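Local coordinates for protein 401aa long hypothetical glucose-1-phosphate thymidylyltransferase (PDB 2GGO) that acts as a bifunctional enzyme in the synthesis of UDP-N-acetylglucosamine and UDP-N-acetylgalactosamine, probably joining a sugar 1-phosphate and a nucleoside triphosphate into a nucleotide sugar with release of diphosphate, at residues Lys2-Ala8 with Asp48-Ser54; Arg21-Pro27 with Ile300-Ser304; Gln138-Ser142 with Arg196-Ile200. All blocks are in the same frame, centred on the assembly; numbering follows the deposited sequence.

Contact 1: Lys2-Ala8 with Asp48-Ser54; sequences KAFILAA and DITVIVS
In a parallel pair each strand bonds through alternate residues, and strands 2-6 and 48-53 follow this rule: A3 bonds D48 and T50, and I5 bonds T50 and I52. Both are extended; their axes come within 4.7 Å and their directions differ by 23°, with A3 beside I49, F4 beside T50, I5 beside V51 and L6 beside I52. A3 N donates to D48 O (3.0 Å) and T50 N to A3 O (3.0 Å); I5 N reaches T50 O (2.8 Å) and I52 N reaches I5 O (3.0 Å), before A7 N closes the series on I52 O (2.9 Å). Beyond it a water spans A7 O (2.6 Å) and S54 N (3.1 Å). I52 loses most surface: with chi1 m, its CD1 lies 3.4 Å from L6 CD2 and 3.8 Å from F4 CD1. On the other face I5, in the mt rotamer, puts CD1 3.6 Å from I49 CG2. At the opposite end of the pairing D48, chi1 t, forms a salt bridge, OD2 to K2 NZ at 2.7 Å. A8 opens the loop that probably binds the nucleoside triphosphate. The pair frames a beta-alpha-beta crossover of the GT-A domain: helix 33-43 packs on A3, I5 and I49 through L41, while strands 92-97 and 69-72 extend the sheet beyond 2-6 and 48-53 respectively.

Contact 2: Arg21-Pro27 with Ile300-Ser304; sequences RPKAFVP and IMEGS
A buried arginine is tolerated when its donors find acceptors, and R21 shows how such a side chain can also join two domains. The segment 21-27 makes one short 3-10 turn at 23-25, closed by F25 N to P22 O (2.9 Å) and V26 N to K23 O (3.1 Å), then extends into P27. Opposite it, M301 to S304 form a type II beta turn with S304 N to M301 O at 3.2 Å; G303 takes the positive phi expected at its third position. The backbones stay apart, the nearest CA atoms, of P27 and M301, being 7.5 Å from each other, so side chains bridge the gap. R21, chi1 to chi3 p, t, p, presents its guanidinium edge to the carboxylate of E302 in a bidentate salt bridge: NH2 to OE1 at 2.7 Å and NH1 to OE2 at 3.1 Å. NH1 also donates to F25 O (3.1 Å), which ties the arginine back to its own loop, and NH2 has a second acidic partner in E319. M301, in the mtt rotamer, lies over one face of the guanidinium, SD 3.9 Å from R21 NH2, and its CE touches P27 CD at 3.5 Å. P27 O accepts from N219, and S304 OG is hydrogen-bonded to A318 O and V321 N. The turn is a corner of the left-handed beta-helix expected of hexapeptide repeats, between strands 298-300 and 305-308, whereas R21 belongs to the nucleotidyltransferase domain and packs on Y60 of helix 58-64.

Contact 3: Gln138-Ser142 with Arg196-Ile200; sequences QNNLS and RVKVI
The two backbones run in roughly opposite directions, with N140 beside K198 (CA-CA 4.5 Å) and L141 beside V197 (5.5 Å), and a single hydrogen bond joins them, from L141 N to V197 O at 2.9 Å. N139 has a positive phi of 83°, turning the chain before it enters strand 141-145. N140 gives up most area: its CB sits 3.5 Å from V197 O, and OD1 lies over one face of the R196 guanidinium and 3.9 Å from K198 CG. L141, in the tp rotamer, directs its CA-to-CB bond toward 196-200; its CB is 4.1 Å from V197 CB and its CD1 4.1 Å from V199 CG2. Helix 184-194 completes this small apolar cluster, with A192 touching both L141 and V197. K198 and I200 pair through their backbones with strand 117-123. The principle illustrated is that of a beta-hairpin, strands 132-135 and 141-145, tethered near its turn to strand 197-201, an edge strand of the central sheet within this chain's GT-A domain.

How the contacts relate
From the N terminus, contact 1 closes first: strand 2-6 is rejoined by strand 48-53 after helix 33-43. Segment 21-27 leaves from within that loop, and its partner 300-304 comes much later, so contacts 1 and 2 cross along the chain; their nearest atoms are about 4 Å apart. Contact 3 follows contact 1 in series and falls wholly within the long excursion between the two halves of contact 2. Contacts 1 and 3 reach the same mixed sheet, with centres about 25 Å apart, one in its interior and one at the edge strand 197-201. Contact 2 instead links this nucleotidyltransferase domain to the C-terminal hexapeptide-repeat domain.

Contact 1: Lys2-Ala8 with Asp48-Ser54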
loop_
_atom_site.group_PDB
_atom_site.type_symbol
_atom_site.label_atom_id
_atom_site.label_comp_id
_atom_site.label_asym_id
_atom_site.label_seq_id
_atom_site.Cartn_x
_atom_site.Cartn_y
_atom_site.Cartn_z
ATOM N N LYS A 2 4.887 6.337 -23.425
ATOM C CA LYS A 2 4.387 7.144 -22.311
ATOM C C LYS A 2 3.782 6.209 -21.285
ATOM O O LYS A 2 3.222 5.168 -21.644
ATOM C CB LYS A 2 3.328 8.122 -22.784
ATOM C CG LYS A 2 3.816 9.519 -22.970
ATOM C CD LYS A 2 2.698 10.374 -23.599
ATOM C CE LYS A 2 2.564 11.755 -22.945
ATOM N NZ LYS A 2 3.452 12.808 -23.556
ATOM N N ALA A 3 3.923 6.579 -20.008
ATOM C CA ALA A 3 3.327 5.822 -18.912
ATOM C C ALA A 3 2.320 6.716 -18.197
ATOM O O ALA A 3 2.538 7.916 -18.060
ATOM C CB ALA A 3 4.393 5.343 -17.963
ATOM N N PHE A 4 1.195 6.133 -17.786
ATOM C CA PHE A 4 0.203 6.820 -16.954
ATOM C C PHE A 4 -0.005 5.989 -15.735
ATOM O O PHE A 4 -0.329 4.806 -15.847
ATOM C CB PHE A 4 -1.130 7.033 -17.684
ATOM C CG PHE A 4 -1.029 8.010 -18.840
ATOM C CD1 PHE A 4 -1.414 9.348 -18.686
ATOM C CD2 PHE A 4 -0.510 7.600 -20.075
ATOM C CE1 PHE A 4 -1.298 10.265 -19.759
ATOM C CE2 PHE A 4 -0.368 8.510 -21.151
ATOM C CZ PHE A 4 -0.762 9.841 -20.997
ATOM N N ILE A 5 0.221 6.600 -14.572
ATOM C CA ILE A 5 -0.090 5.976 -13.267
ATOM C C ILE A 5 -1.425 6.519 -12.780
ATOM O O ILE A 5 -1.580 7.721 -12.642
ATOM C CB ILE A 5 1.003 6.234 -12.226
ATOM C CG1 ILE A 5 2.327 5.682 -12.735
ATOM C CG2 ILE A 5 0.641 5.544 -10.860
ATOM C CD1 ILE A 5 3.542 6.301 -12.077
ATOM N N LEU A 6 -2.398 5.634 -12.586
ATOM C CA LEU A 6 -3.716 6.036 -12.142
ATOM C C LEU A 6 -3.722 5.980 -10.602
ATOM O O LEU A 6 -3.727 4.895 -9.991
ATOM C CB LEU A 6 -4.787 5.148 -12.770
ATOM C CG LEU A 6 -4.730 4.946 -14.300
ATOM C CD1 LEU A 6 -5.861 4.073 -14.838
ATOM C CD2 LEU A 6 -4.714 6.242 -14.972
ATOM N N ALA A 7 -3.663 7.176 -10.013
ATOM C CA ALA A 7 -3.543 7.396 -8.572
ATOM C C ALA A 7 -4.636 8.348 -8.071
ATOM O O ALA A 7 -4.376 9.227 -7.246
ATOM C CB ALA A 7 -2.181 7.961 -8.261
ATOM N N ALA A 8 -5.851 8.163 -8.566
ATOM C CA ALA A 8 -6.931 9.152 -8.331
ATOM C C ALA A 8 -8.050 8.826 -7.329
ATOM O O ALA A 8 -8.789 9.750 -6.958
ATOM C CB ALA A 8 -7.536 9.604 -9.638
ATOM N N ASP A 48 8.676 9.496 -19.748
ATOM C CA ASP A 48 7.533 10.365 -19.842
ATOM C C ASP A 48 6.393 9.790 -19.034
ATOM O O ASP A 48 5.521 9.058 -19.572
ATOM C CB ASP A 48 7.121 10.547 -21.287
ATOM C CG ASP A 48 6.101 11.630 -21.447
ATOM O OD1 ASP A 48 5.585 12.134 -20.423
ATOM O OD2 ASP A 48 5.810 11.977 -22.601
ATOM N N ILE A 49 6.418 10.124 -17.744
ATOM C CA ILE A 49 5.474 9.531 -16.791
ATOM C C ILE A 49 4.514 10.593 -16.328
ATOM O O ILE A 49 4.928 11.665 -15.972
ATOM C CB ILE A 49 6.190 8.849 -15.589
ATOM C CG1 ILE A 49 7.278 7.892 -16.100
ATOM C CG2 ILE A 49 5.144 8.173 -14.687
ATOM C CD1 ILE A 49 8.423 7.521 -15.095
ATOM N N THR A 50 3.236 10.260 -16.349
ATOM C CA THR A 50 2.187 11.137 -15.913
ATOM C C THR A 50 1.365 10.447 -14.821
ATOM O O THR A 50 0.937 9.285 -14.985
ATOM C CB THR A 50 1.240 11.449 -17.068
ATOM O OG1 THR A 50 1.986 12.059 -18.116
ATOM C CG2 THR A 50 0.132 12.411 -16.627
ATOM N N VAL A 51 1.106 11.164 -13.729
ATOM C CA VAL A 51 0.144 10.677 -12.728
ATOM C C VAL A 51 -1.226 11.355 -12.849
ATOM O O VAL A 51 -1.329 12.564 -12.787
ATOM C CB VAL A 51 0.679 10.844 -11.288
ATOM C CG1 VAL A 51 -0.074 9.926 -10.349
ATOM C CG2 VAL A 51 2.135 10.537 -11.253
ATOM N N ILE A 52 -2.277 10.576 -13.021
ATOM C CA ILE A 52 -3.626 11.124 -12.899
ATOM C C ILE A 52 -4.035 11.049 -11.419
ATOM O O ILE A 52 -3.988 9.997 -10.789
ATOM C CB ILE A 52 -4.612 10.399 -13.809
ATOM C CG1 ILE A 52 -4.166 10.618 -15.267
ATOM C CG2 ILE A 52 -6.050 10.920 -13.596
ATOM C CD1 ILE A 52 -4.225 9.378 -16.138
ATOM N N VAL A 53 -4.369 12.203 -10.876
ATOM C CA VAL A 53 -4.640 12.360 -9.465
ATOM C C VAL A 53 -5.991 13.072 -9.285
ATOM O O VAL A 53 -6.633 13.471 -10.263
ATOM C CB VAL A 53 -3.488 13.130 -8.761
ATOM C CG1 VAL A 53 -2.174 12.501 -9.090
ATOM C CG2 VAL A 53 -3.453 14.620 -9.136
ATOM N N SER A 54 -6.450 13.205 -8.044
ATOM C CA SER A 54 -7.618 14.021 -7.788
ATOM C C SER A 54 -7.148 15.447 -7.521
ATOM O O SER A 54 -5.996 15.661 -7.125
ATOM C CB SER A 54 -8.404 13.446 -6.615
ATOM O OG SER A 54 -7.632 13.522 -5.425
HETATM O O HOH W 1 2.771 10.243 -19.910
HETATM O O HOH W 2 -5.195 11.322 -5.952
#

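Contact 2: Arg21-Pro27 with Ile300-Ser304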
loop_
_atom_site.group_PDB
_atom_site.type_symbol
_atom_site.label_atom_id
_atom_site.label_comp_id
_atom_site.label_asym_id
_atom_site.label_seq_id
_atom_site.Cartn_x
_atom_site.Cartn_y
_atom_site.Cartn_z
ATOM N N ARG A 21 -2.168 11.342 3.606
ATOM C CA ARG A 21 -1.294 11.156 2.430
ATOM C C ARG A 21 -2.091 10.349 1.390
ATOM O O ARG A 21 -3.005 9.614 1.771
ATOM C CB ARG A 21 0.027 10.475 2.823
ATOM C CG ARG A 21 -0.006 8.956 2.825
ATOM C CD ARG A 21 1.395 8.384 3.010
ATOM N NE ARG A 21 1.854 8.577 4.394
ATOM C CZ ARG A 21 3.115 8.604 4.789
ATOM N NH1 ARG A 21 4.106 8.419 3.933
ATOM N NH2 ARG A 21 3.397 8.804 6.068
ATOM N N PRO A 22 -1.857 10.569 0.066
ATOM C CA PRO A 22 -2.540 9.753 -0.966
ATOM C C PRO A 22 -1.991 8.360 -0.937
ATOM O O PRO A 22 -0.842 8.196 -0.559
ATOM C CB PRO A 22 -2.186 10.458 -2.307
ATOM C CG PRO A 22 -1.568 11.767 -1.930
ATOM C CD PRO A 22 -1.021 11.625 -0.525
ATOM N N LYS A 23 -2.764 7.335 -1.274
ATOM C CA LYS A 23 -2.163 5.980 -1.173
ATOM C C LYS A 23 -0.863 5.757 -1.913
ATOM O O LYS A 23 -0.120 4.846 -1.567
ATOM C CB LYS A 23 -3.110 4.864 -1.567
ATOM C CG LYS A 23 -4.339 5.359 -2.271
ATOM C CD LYS A 23 -4.567 4.567 -3.567
ATOM C CE LYS A 23 -5.608 5.284 -4.465
ATOM N NZ LYS A 23 -6.495 4.310 -5.196
ATOM N N ALA A 24 -0.602 6.567 -2.946
ATOM C CA ALA A 24 0.602 6.410 -3.774
ATOM C C ALA A 24 1.816 6.634 -2.923
ATOM O O ALA A 24 2.919 6.199 -3.263
ATOM C CB ALA A 24 0.569 7.435 -4.913
ATOM N N PHE A 25 1.620 7.313 -1.795
ATOM C CA PHE A 25 2.748 7.639 -0.891
ATOM C C PHE A 25 2.907 6.731 0.349
ATOM O O PHE A 25 3.729 6.987 1.175
ATOM C CB PHE A 25 2.734 9.122 -0.533
ATOM C CG PHE A 25 3.056 9.991 -1.694
ATOM C CD1 PHE A 25 4.394 10.189 -2.070
ATOM C CD2 PHE A 25 2.045 10.556 -2.448
ATOM C CE1 PHE A 25 4.706 10.955 -3.177
ATOM C CE2 PHE A 25 2.345 11.314 -3.565
ATOM C CZ PHE A 25 3.683 11.520 -3.925
ATOM N N VAL A 26 2.108 5.689 0.448
ATOM C CA VAL A 26 2.276 4.645 1.470
ATOM C C VAL A 26 3.721 4.153 1.381
ATOM O O VAL A 26 4.155 3.800 0.266
ATOM C CB VAL A 26 1.294 3.482 1.223
ATOM C CG1 VAL A 26 1.713 2.206 1.952
ATOM C CG2 VAL A 26 -0.078 3.846 1.674
ATOM N N PRO A 27 4.475 4.127 2.537
ATOM C CA PRO A 27 5.841 3.655 2.449
ATOM C C PRO A 27 5.972 2.124 2.455
ATOM O O PRO A 27 5.179 1.371 3.069
ATOM C CB PRO A 27 6.531 4.302 3.660
ATOM C CG PRO A 27 5.495 4.496 4.639
ATOM C CD PRO A 27 4.147 4.491 3.938
ATOM N N ILE A 300 5.834 1.333 11.253
ATOM C CA ILE A 300 5.673 2.574 12.034
ATOM C C ILE A 300 6.362 3.644 11.174
ATOM O O ILE A 300 7.545 3.586 10.914
ATOM C CB ILE A 300 6.320 2.418 13.445
ATOM C CG1 ILE A 300 5.621 1.300 14.273
ATOM C CG2 ILE A 300 6.243 3.678 14.245
ATOM C CD1 ILE A 300 6.414 0.895 15.568
ATOM N N MET A 301 5.553 4.580 10.690
ATOM C CA MET A 301 5.977 5.573 9.726
ATOM C C MET A 301 6.745 6.737 10.330
ATOM O O MET A 301 7.070 6.769 11.536
ATOM C CB MET A 301 4.768 6.001 8.874
ATOM C CG MET A 301 4.125 4.831 8.089
ATOM S SD MET A 301 2.601 5.171 7.199
ATOM C CE MET A 301 2.238 3.503 6.668
ATOM N N GLU A 302 7.028 7.710 9.476
ATOM C CA GLU A 302 8.065 8.737 9.683
ATOM C C GLU A 302 7.919 9.520 10.988
ATOM O O GLU A 302 6.885 10.146 11.194
ATOM C CB GLU A 302 7.985 9.767 8.533
ATOM C CG GLU A 302 8.187 9.201 7.131
ATOM C CD GLU A 302 6.905 8.755 6.420
ATOM O OE1 GLU A 302 5.871 8.570 7.072
ATOM O OE2 GLU A 302 6.930 8.581 5.172
ATOM N N GLY A 303 8.992 9.593 11.775
ATOM C CA GLY A 303 9.015 10.423 12.967
ATOM C C GLY A 303 8.033 10.027 14.072
ATOM O O GLY A 303 7.829 10.779 15.004
ATOM N N SER A 304 7.419 8.859 13.976
ATOM C CA SER A 304 6.509 8.372 15.040
ATOM C C SER A 304 7.252 7.871 16.232
ATOM O O SER A 304 8.322 7.355 16.111
ATOM C CB SER A 304 5.597 7.310 14.521
ATOM O OG SER A 304 4.610 7.954 13.720
#

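Contact 3: Gln138-Ser142 with Arg196-Ile200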
loop_
_atom_site.group_PDB
_atom_site.type_symbol
_atom_site.label_atom_id
_atom_site.label_comp_id
_atom_site.label_asym_id
_atom_site.label_seq_id
_atom_site.Cartn_x
_atom_site.Cartn_y
_atom_site.Cartn_z
ATOM N N GLN A 138 -6.480 -19.401 -28.189
ATOM C CA GLN A 138 -5.129 -19.068 -28.621
ATOM C C GLN A 138 -4.369 -18.285 -27.559
ATOM O O GLN A 138 -3.186 -17.971 -27.728
ATOM C CB GLN A 138 -5.193 -18.278 -29.918
ATOM C CG GLN A 138 -4.276 -18.827 -30.988
ATOM C CD GLN A 138 -5.021 -19.092 -32.283
ATOM O OE1 GLN A 138 -4.861 -20.150 -32.897
ATOM N NE2 GLN A 138 -5.860 -18.135 -32.699
ATOM N N ASN A 139 -5.078 -17.969 -26.477
ATOM C CA ASN A 139 -4.506 -17.396 -25.248
ATOM C C ASN A 139 -4.272 -15.873 -25.224
ATOM O O ASN A 139 -3.588 -15.346 -24.343
ATOM C CB ASN A 139 -3.276 -18.196 -24.774
ATOM C CG ASN A 139 -3.621 -19.646 -24.415
ATOM O OD1 ASN A 139 -4.797 -20.036 -24.406
ATOM N ND2 ASN A 139 -2.591 -20.448 -24.119
ATOM N N ASN A 140 -4.861 -15.179 -26.190
ATOM C CA ASN A 140 -5.097 -13.750 -26.067
ATOM C C ASN A 140 -6.421 -13.572 -25.320
ATOM O O ASN A 140 -7.045 -14.556 -24.932
ATOM C CB ASN A 140 -5.127 -13.084 -27.442
ATOM C CG ASN A 140 -3.922 -13.452 -28.294
ATOM O OD1 ASN A 140 -2.772 -13.368 -27.848
ATOM N ND2 ASN A 140 -4.185 -13.867 -29.530
ATOM N N LEU A 141 -6.861 -12.339 -25.111
ATOM C CA LEU A 141 -7.986 -12.114 -24.215
ATOM C C LEU A 141 -9.339 -12.328 -24.875
ATOM O O LEU A 141 -9.630 -11.726 -25.912
ATOM C CB LEU A 141 -7.930 -10.717 -23.592
ATOM C CG LEU A 141 -8.940 -10.422 -22.479
ATOM C CD1 LEU A 141 -8.464 -10.983 -21.145
ATOM C CD2 LEU A 141 -9.233 -8.928 -22.406
ATOM N N SER A 142 -10.155 -13.182 -24.251
ATOM C CA SER A 142 -11.551 -13.336 -24.623
ATOM C C SER A 142 -12.363 -12.283 -23.882
ATOM O O SER A 142 -12.841 -11.326 -24.485
ATOM C CB SER A 142 -12.039 -14.744 -24.306
ATOM O OG SER A 142 -13.139 -15.080 -25.125
ATOM N N ARG A 196 -7.004 -8.010 -31.181
ATOM C CA ARG A 196 -6.242 -9.009 -30.468
ATOM C C ARG A 196 -5.507 -8.292 -29.327
ATOM O O ARG A 196 -4.698 -7.377 -29.559
ATOM C CB ARG A 196 -5.300 -9.686 -31.460
ATOM C CG ARG A 196 -3.986 -10.165 -30.943
ATOM C CD ARG A 196 -2.967 -9.995 -32.057
ATOM N NE ARG A 196 -1.711 -10.666 -31.754
ATOM C CZ ARG A 196 -1.523 -11.980 -31.857
ATOM N NH1 ARG A 196 -2.511 -12.781 -32.259
ATOM N NH2 ARG A 196 -0.340 -12.497 -31.555
ATOM N N VAL A 197 -5.844 -8.696 -28.099
ATOM C CA VAL A 197 -5.283 -8.146 -26.867
ATOM C C VAL A 197 -4.468 -9.247 -26.180
ATOM O O VAL A 197 -5.048 -10.106 -25.518
ATOM C CB VAL A 197 -6.415 -7.671 -25.932
ATOM C CG1 VAL A 197 -5.863 -6.906 -24.757
ATOM C CG2 VAL A 197 -7.378 -6.803 -26.676
ATOM N N LYS A 198 -3.143 -9.247 -26.362
ATOM C CA LYS A 198 -2.246 -10.259 -25.764
ATOM C C LYS A 198 -2.416 -10.345 -24.254
ATOM O O LYS A 198 -2.930 -9.432 -23.622
ATOM C CB LYS A 198 -0.781 -9.931 -26.053
ATOM C CG LYS A 198 -0.230 -10.449 -27.358
ATOM C CD LYS A 198 1.322 -10.461 -27.356
ATOM C CE LYS A 198 1.910 -11.555 -26.433
ATOM N NZ LYS A 198 3.402 -11.676 -26.525
ATOM N N VAL A 199 -1.995 -11.448 -23.676
ATOM C CA VAL A 199 -2.005 -11.577 -22.237
ATOM C C VAL A 199 -0.659 -12.185 -21.861
ATOM O O VAL A 199 -0.364 -13.339 -22.228
ATOM C CB VAL A 199 -3.222 -12.419 -21.702
ATOM C CG1 VAL A 199 -2.943 -13.006 -20.332
ATOM C CG2 VAL A 199 -4.488 -11.579 -21.634
ATOM N N ILE A 200 0.162 -11.379 -21.174
ATOM C CA ILE A 200 1.415 -11.848 -20.566
ATOM C C ILE A 200 1.115 -12.233 -19.117
ATOM O O ILE A 200 0.390 -11.526 -18.411
ATOM C CB ILE A 200 2.543 -10.773 -20.559
ATOM C CG1 ILE A 200 2.406 -9.784 -21.723
ATOM C CG2 ILE A 200 3.941 -11.430 -20.460
ATOM C CD1 ILE A 200 2.537 -10.376 -23.096
#